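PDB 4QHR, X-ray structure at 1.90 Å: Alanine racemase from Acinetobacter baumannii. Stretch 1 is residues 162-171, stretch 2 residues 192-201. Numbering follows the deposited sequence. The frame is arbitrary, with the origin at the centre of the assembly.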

ATOM      1  N   ASN A 162       6.963  15.697  18.286  1.00 15.41           N
ATOM      2  CA  ASN A 162       7.988  14.715  18.660  1.00 15.20           C
ATOM      3  C   ASN A 162       7.683  14.095  20.005  1.00 14.99           C
ATOM      4  O   ASN A 162       8.609  13.805  20.786  1.00 14.31           O
ATOM      5  N   ALA A 163       6.394  13.853  20.294  1.00 15.00           N
ATOM      6  CA  ALA A 163       6.033  13.216  21.572  1.00 15.52           C
ATOM      7  C   ALA A 163       6.588  11.803  21.699  1.00 16.67           C
ATOM      8  O   ALA A 163       6.812  11.314  22.826  1.00 17.83           O
ATOM      9  N   ASP A 164       6.791  11.138  20.566  1.00 16.82           N
ATOM     10  CA  ASP A 164       7.369   9.821  20.553  1.00 18.25           C
ATOM     11  C   ASP A 164       8.817   9.705  21.057  1.00 19.35           C
ATOM     12  O   ASP A 164       9.258   8.580  21.267  1.00 21.29           O
ATOM     13  N   VAL A 165       9.552  10.803  21.264  1.00 18.11           N
ATOM     14  CA  VAL A 165      10.937  10.710  21.753  1.00 18.37           C
ATOM     15  C   VAL A 165      11.189  11.815  22.753  1.00 19.86           C
ATOM     16  O   VAL A 165      10.313  12.630  22.996  1.00 20.21           O
ATOM     17  N   ASP A 166      12.381  11.860  23.350  1.00 21.78           N
ATOM     18  CA  ASP A 166      12.777  13.024  24.141  1.00 23.89           C
ATOM     19  C   ASP A 166      13.321  14.029  23.189  1.00 23.48           C
ATOM     20  O   ASP A 166      14.236  13.732  22.455  1.00 23.81           O
ATOM     21  N   HIS A 167      12.764  15.225  23.208  1.00 24.94           N
ATOM     22  CA  HIS A 167      13.107  16.237  22.227  1.00 25.44           C
ATOM     23  C   HIS A 167      12.823  17.597  22.863  1.00 27.22           C
ATOM     24  O   HIS A 167      11.799  17.741  23.554  1.00 28.02           O
ATOM     25  N   PRO A 168      13.693  18.604  22.636  1.00 27.88           N
ATOM     26  CA  PRO A 168      13.476  19.953  23.203  1.00 27.60           C
ATOM     27  C   PRO A 168      12.266  20.717  22.694  1.00 28.53           C
ATOM     28  O   PRO A 168      11.804  21.653  23.351  1.00 29.16           O
ATOM     29  N   LEU A 169      11.796  20.395  21.505  1.00 27.37           N
ATOM     30  CA  LEU A 169      10.602  21.033  20.961  1.00 28.22           C
ATOM     31  C   LEU A 169       9.346  20.586  21.731  1.00 26.99           C
ATOM     32  O   LEU A 169       8.361  21.312  21.725  1.00 27.57           O
ATOM     33  N   ASN A 170       9.373  19.430  22.399  1.00 26.25           N
ATOM     34  CA  ASN A 170       8.250  19.049  23.276  1.00 26.34           C
ATOM     35  C   ASN A 170       8.012  20.103  24.388  1.00 27.95           C
ATOM     36  O   ASN A 170       6.874  20.489  24.611  1.00 26.05           O
ATOM     37  N   GLU A 171       9.061  20.589  25.065  1.00 30.70           N
ATOM     38  CA  GLU A 171       8.871  21.648  26.098  1.00 31.60           C
ATOM     39  C   GLU A 171       8.405  22.961  25.492  1.00 31.70           C
ATOM     40  O   GLU A 171       7.481  23.600  26.020  1.00 32.63           O
ATOM     41  N   CYS A 192      -3.217  15.512  23.682  1.00 11.09           N
ATOM     42  CA  CYS A 192      -2.534  14.224  23.730  1.00 10.53           C
ATOM     43  C   CYS A 192      -2.894  13.250  22.604  1.00  9.95           C
ATOM     44  O   CYS A 192      -4.062  12.809  22.468  1.00  9.91           O
ATOM     45  N   ASN A 193      -1.880  12.910  21.832  1.00  9.62           N
ATOM     46  CA  ASN A 193      -1.889  11.727  20.941  1.00  9.17           C
ATOM     47  C   ASN A 193      -1.526  10.503  21.796  1.00  9.10           C
ATOM     48  O   ASN A 193      -1.466  10.627  23.017  1.00  9.40           O
ATOM     49  N   SER A 194      -1.285   9.342  21.189  1.00  8.45           N
ATOM     50  CA  SER A 194      -1.014   8.149  21.931  1.00  8.03           C
ATOM     51  C   SER A 194       0.235   8.334  22.797  1.00  7.88           C
ATOM     52  O   SER A 194       0.236   7.974  23.959  1.00  7.44           O
ATOM     53  N   ALA A 195       1.266   8.904  22.208  1.00  7.87           N
ATOM     54  CA  ALA A 195       2.540   9.056  22.939  1.00  8.29           C
ATOM     55  C   ALA A 195       2.369   9.918  24.205  1.00  8.59           C
ATOM     56  O   ALA A 195       2.876   9.574  25.321  1.00  9.11           O
ATOM     57  N   ALA A 196       1.683  11.044  24.030  1.00  8.77           N
ATOM     58  CA  ALA A 196       1.402  11.958  25.136  1.00  9.12           C
ATOM     59  C   ALA A 196       0.470  11.346  26.190  1.00  9.49           C
ATOM     60  O   ALA A 196       0.616  11.648  27.385  1.00  9.44           O
ATOM     61  N   ILE A 197      -0.498  10.495  25.772  1.00  9.41           N
ATOM     62  CA  ILE A 197      -1.311   9.750  26.752  1.00  9.15           C
ATOM     63  C   ILE A 197      -0.400   8.933  27.698  1.00  9.83           C
ATOM     64  O   ILE A 197      -0.640   8.879  28.927  1.00  9.84           O
ATOM     65  N   PHE A 198       0.646   8.297  27.160  1.00 10.16           N
ATOM     66  CA  PHE A 198       1.554   7.518  27.993  1.00 10.59           C
ATOM     67  C   PHE A 198       2.475   8.422  28.823  1.00 11.63           C
ATOM     68  O   PHE A 198       2.721   8.144  30.009  1.00 11.40           O
ATOM     69  N   LYS A 199       2.933   9.506  28.223  1.00 12.16           N
ATOM     70  CA  LYS A 199       3.940  10.331  28.883  1.00 13.61           C
ATOM     71  C   LYS A 199       3.473  11.476  29.754  1.00 14.21           C
ATOM     72  O   LYS A 199       4.107  11.742  30.734  1.00 14.74           O
ATOM     73  N   TRP A 200       2.382  12.142  29.405  1.00 14.12           N
ATOM     74  CA  TRP A 200       2.025  13.406  30.031  1.00 14.70           C
ATOM     75  C   TRP A 200       0.558  13.466  30.422  1.00 14.39           C
ATOM     76  O   TRP A 200      -0.177  14.278  29.854  1.00 14.53           O
ATOM     77  N   PRO A 201       0.144  12.676  31.437  1.00 14.39           N
ATOM     78  CA  PRO A 201      -1.269  12.731  31.848  1.00 14.54           C
ATOM     79  C   PRO A 201      -1.654  14.115  32.317  1.00 15.10           C
ATOM     80  O   PRO A 201      -2.827  14.449  32.247  1.00 14.95           O
TER

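Ala 163 is the centre of this contact and has the largest area covered by the other stretch, 87 Å². It sits in the type I beta turn from Asn 162 to Val 165, and its CA-to-CB bond points toward the second stretch. Ala 163 CB lies 3.7 Å from Ala 195 CB and 3.8 Å from Trp 200 CZ3, both apolar contacts. Ala 163 CB is also 3.8 Å from Asn 193 OD1. Asn 193 OD1 caps the helix, accepting from Ala 196 N at 3.1 Å. Asn 193 has chi1 p. Its amide is used too: water 1 accepts from Asn 193 ND2 at 3.1 Å and from Ala 163 N at 2.9 Å, so it links the cap residue to the turn.

Trp 200, the first residue to leave helical geometry, has chi1 m and points toward stretch 1. Asn 170, also m, meets the edge of its ring, with Asn 170 CG 3.7 Å from Trp 200 CH2. The Asn 170 amide is held by the turn: Asn 170 ND2 donates to Asn 162 O at 2.8 Å.

Lys 199 matches Trp 200 in covered area, 52 Å² each. Its rotamer is m, t, p, t, and the chain reaches the backbone of the turn. Lys 199 NZ donates a hydrogen bond to Ala 163 O at 2.9 Å. Asp 166, chi1 m, points away at CB, but its end comes nearer. Asp 166 OD1 and Lys 199 NZ form a long salt bridge of 4.0 Å. Water 3 reinforces it, donating to Asp 166 OD1 at 2.6 Å and accepting from Lys 199 NZ at 2.8 Å. Water 2 accepts from Lys 199 NZ at 3.1 Å and makes a weak bond to Asp 164 O at 3.5 Å.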

ATOM      1  CB  ASN A 162       9.364  15.396  18.751  1.00 16.10           C
ATOM      2  CG  ASN A 162       9.775  16.071  17.463  1.00 16.38           C
ATOM      3  OD1 ASN A 162       9.904  17.297  17.395  1.00 18.57           O
ATOM      4  ND2 ASN A 162       9.947  15.294  16.447  1.00 16.32           N
ATOM      5  CB  ALA A 163       4.526  13.213  21.769  1.00 16.78           C
ATOM      6  CB  ASP A 164       7.315   9.229  19.160  1.00 19.19           C
ATOM      7  CG  ASP A 164       8.138  10.020  18.157  1.00 19.82           C
ATOM      8  OD1 ASP A 164       8.011  11.250  18.042  1.00 19.52           O
ATOM      9  OD2 ASP A 164       8.948   9.395  17.480  1.00 22.41           O
ATOM     10  CB  VAL A 165      11.983  10.849  20.599  1.00 17.88           C
ATOM     11  CG1 VAL A 165      12.007   9.623  19.716  1.00 18.02           C
ATOM     12  CG2 VAL A 165      11.712  12.085  19.772  1.00 18.13           C
ATOM     13  CB  ASP A 166      13.865  12.716  25.159  1.00 27.12           C
ATOM     14  CG  ASP A 166      13.378  11.835  26.297  1.00 30.17           C
ATOM     15  OD1 ASP A 166      12.169  11.843  26.611  1.00 30.75           O
ATOM     16  OD2 ASP A 166      14.237  11.135  26.891  1.00 33.25           O
ATOM     17  CB  HIS A 167      12.233  16.009  20.978  1.00 24.75           C
ATOM     18  CG  HIS A 167      12.720  16.702  19.756  1.00 22.66           C
ATOM     19  ND1 HIS A 167      12.677  18.068  19.618  1.00 23.83           N
ATOM     20  CD2 HIS A 167      13.269  16.230  18.613  1.00 23.19           C
ATOM     21  CE1 HIS A 167      13.170  18.420  18.443  1.00 22.71           C
ATOM     22  NE2 HIS A 167      13.546  17.324  17.817  1.00 22.62           N
ATOM     23  CB  PRO A 168      14.753  20.746  22.804  1.00 27.97           C
ATOM     24  CG  PRO A 168      15.488  19.890  21.825  1.00 28.71           C
ATOM     25  CD  PRO A 168      14.995  18.474  21.940  1.00 27.84           C
ATOM     26  CB  LEU A 169      10.450  20.748  19.471  1.00 30.23           C
ATOM     27  CG  LEU A 169       9.316  21.444  18.690  1.00 31.24           C
ATOM     28  CD1 LEU A 169       9.451  22.968  18.645  1.00 32.41           C
ATOM     29  CD2 LEU A 169       9.237  20.881  17.271  1.00 31.78           C
ATOM     30  CB  ASN A 170       8.408  17.624  23.849  1.00 25.26           C
ATOM     31  CG  ASN A 170       8.355  16.528  22.760  1.00 23.93           C
ATOM     32  OD1 ASN A 170       7.674  16.664  21.734  1.00 22.59           O
ATOM     33  ND2 ASN A 170       9.061  15.441  22.994  1.00 22.53           N
ATOM     34  CB  GLU A 171      10.122  21.883  26.960  1.00 34.23           C
ATOM     35  CG  GLU A 171      10.312  20.881  28.079  1.00 37.25           C
ATOM     36  CD  GLU A 171       9.171  20.858  29.088  1.00 40.94           C
ATOM     37  OE1 GLU A 171       8.595  21.930  29.379  1.00 45.66           O
ATOM     38  OE2 GLU A 171       8.847  19.760  29.595  1.00 42.00           O
ATOM     39  CB  CYS A 192      -2.773  13.525  25.074  1.00 10.53           C
ATOM     40  SG  CYS A 192      -2.209  14.507  26.499  1.00 10.99           S
ATOM     41  CB  ASN A 193      -0.975  11.950  19.739  1.00  9.41           C
ATOM     42  CG  ASN A 193       0.487  12.258  20.122  1.00  9.64           C
ATOM     43  OD1 ASN A 193       0.868  12.210  21.296  1.00  9.09           O
ATOM     44  ND2 ASN A 193       1.286  12.569  19.137  1.00  9.21           N
ATOM     45  CB  SER A 194      -0.783   6.955  20.991  1.00  8.10           C
ATOM     46  OG  SER A 194      -1.943   6.679  20.216  1.00  8.06           O
ATOM     47  CB  ALA A 195       3.595   9.634  22.004  1.00  8.38           C
ATOM     48  CB  ALA A 196       0.819  13.250  24.635  1.00  9.71           C
ATOM     49  CB  ILE A 197      -2.421   8.902  26.053  1.00  8.69           C
ATOM     50  CG1 ILE A 197      -3.460   9.834  25.417  1.00  8.68           C
ATOM     51  CG2 ILE A 197      -3.107   7.961  27.045  1.00  8.70           C
ATOM     52  CD1 ILE A 197      -4.388   9.195  24.425  1.00  8.45           C
ATOM     53  CB  PHE A 198       2.404   6.544  27.149  1.00 10.16           C
ATOM     54  CG  PHE A 198       1.690   5.300  26.763  1.00 10.25           C
ATOM     55  CD1 PHE A 198       1.554   4.276  27.658  1.00 10.55           C
ATOM     56  CD2 PHE A 198       1.170   5.139  25.512  1.00 10.45           C
ATOM     57  CE1 PHE A 198       0.886   3.101  27.317  1.00 10.74           C
ATOM     58  CE2 PHE A 198       0.536   3.986  25.149  1.00 10.50           C
ATOM     59  CZ  PHE A 198       0.374   2.966  26.063  1.00 10.80           C
ATOM     60  CB  LYS A 199       4.880  10.860  27.886  1.00 14.05           C
ATOM     61  CG  LYS A 199       5.770   9.742  27.366  1.00 14.87           C
ATOM     62  CD  LYS A 199       6.506  10.155  26.106  1.00 16.59           C
ATOM     63  CE  LYS A 199       7.531  11.228  26.380  1.00 17.44           C
ATOM     64  NZ  LYS A 199       8.470  11.369  25.236  1.00 18.46           N
ATOM     65  CB  TRP A 200       2.349  14.585  29.102  1.00 15.20           C
ATOM     66  CG  TRP A 200       3.725  14.615  28.649  1.00 16.92           C
ATOM     67  CD1 TRP A 200       4.841  14.411  29.416  1.00 18.09           C
ATOM     68  CD2 TRP A 200       4.205  14.826  27.300  1.00 18.01           C
ATOM     69  NE1 TRP A 200       5.959  14.491  28.632  1.00 18.15           N
ATOM     70  CE2 TRP A 200       5.601  14.753  27.340  1.00 17.79           C
ATOM     71  CE3 TRP A 200       3.583  15.066  26.071  1.00 18.42           C
ATOM     72  CZ2 TRP A 200       6.391  14.916  26.205  1.00 18.30           C
ATOM     73  CZ3 TRP A 200       4.356  15.227  24.953  1.00 18.35           C
ATOM     74  CH2 TRP A 200       5.758  15.157  25.026  1.00 18.35           C
ATOM     75  CB  PRO A 201      -1.384  11.687  32.988  1.00 14.41           C
ATOM     76  CG  PRO A 201       0.020  11.489  33.451  1.00 14.76           C
ATOM     77  CD  PRO A 201       0.913  11.712  32.248  1.00 14.61           C
TER
HETATM   78  O   HOH W   1       4.124  13.610  18.533  1.00  8.80           O
HETATM   79  O   HOH W   2      10.246   8.972  24.571  1.00 26.45           O
HETATM   80  O   HOH W   3       9.969  13.312  26.515  1.00 21.93           O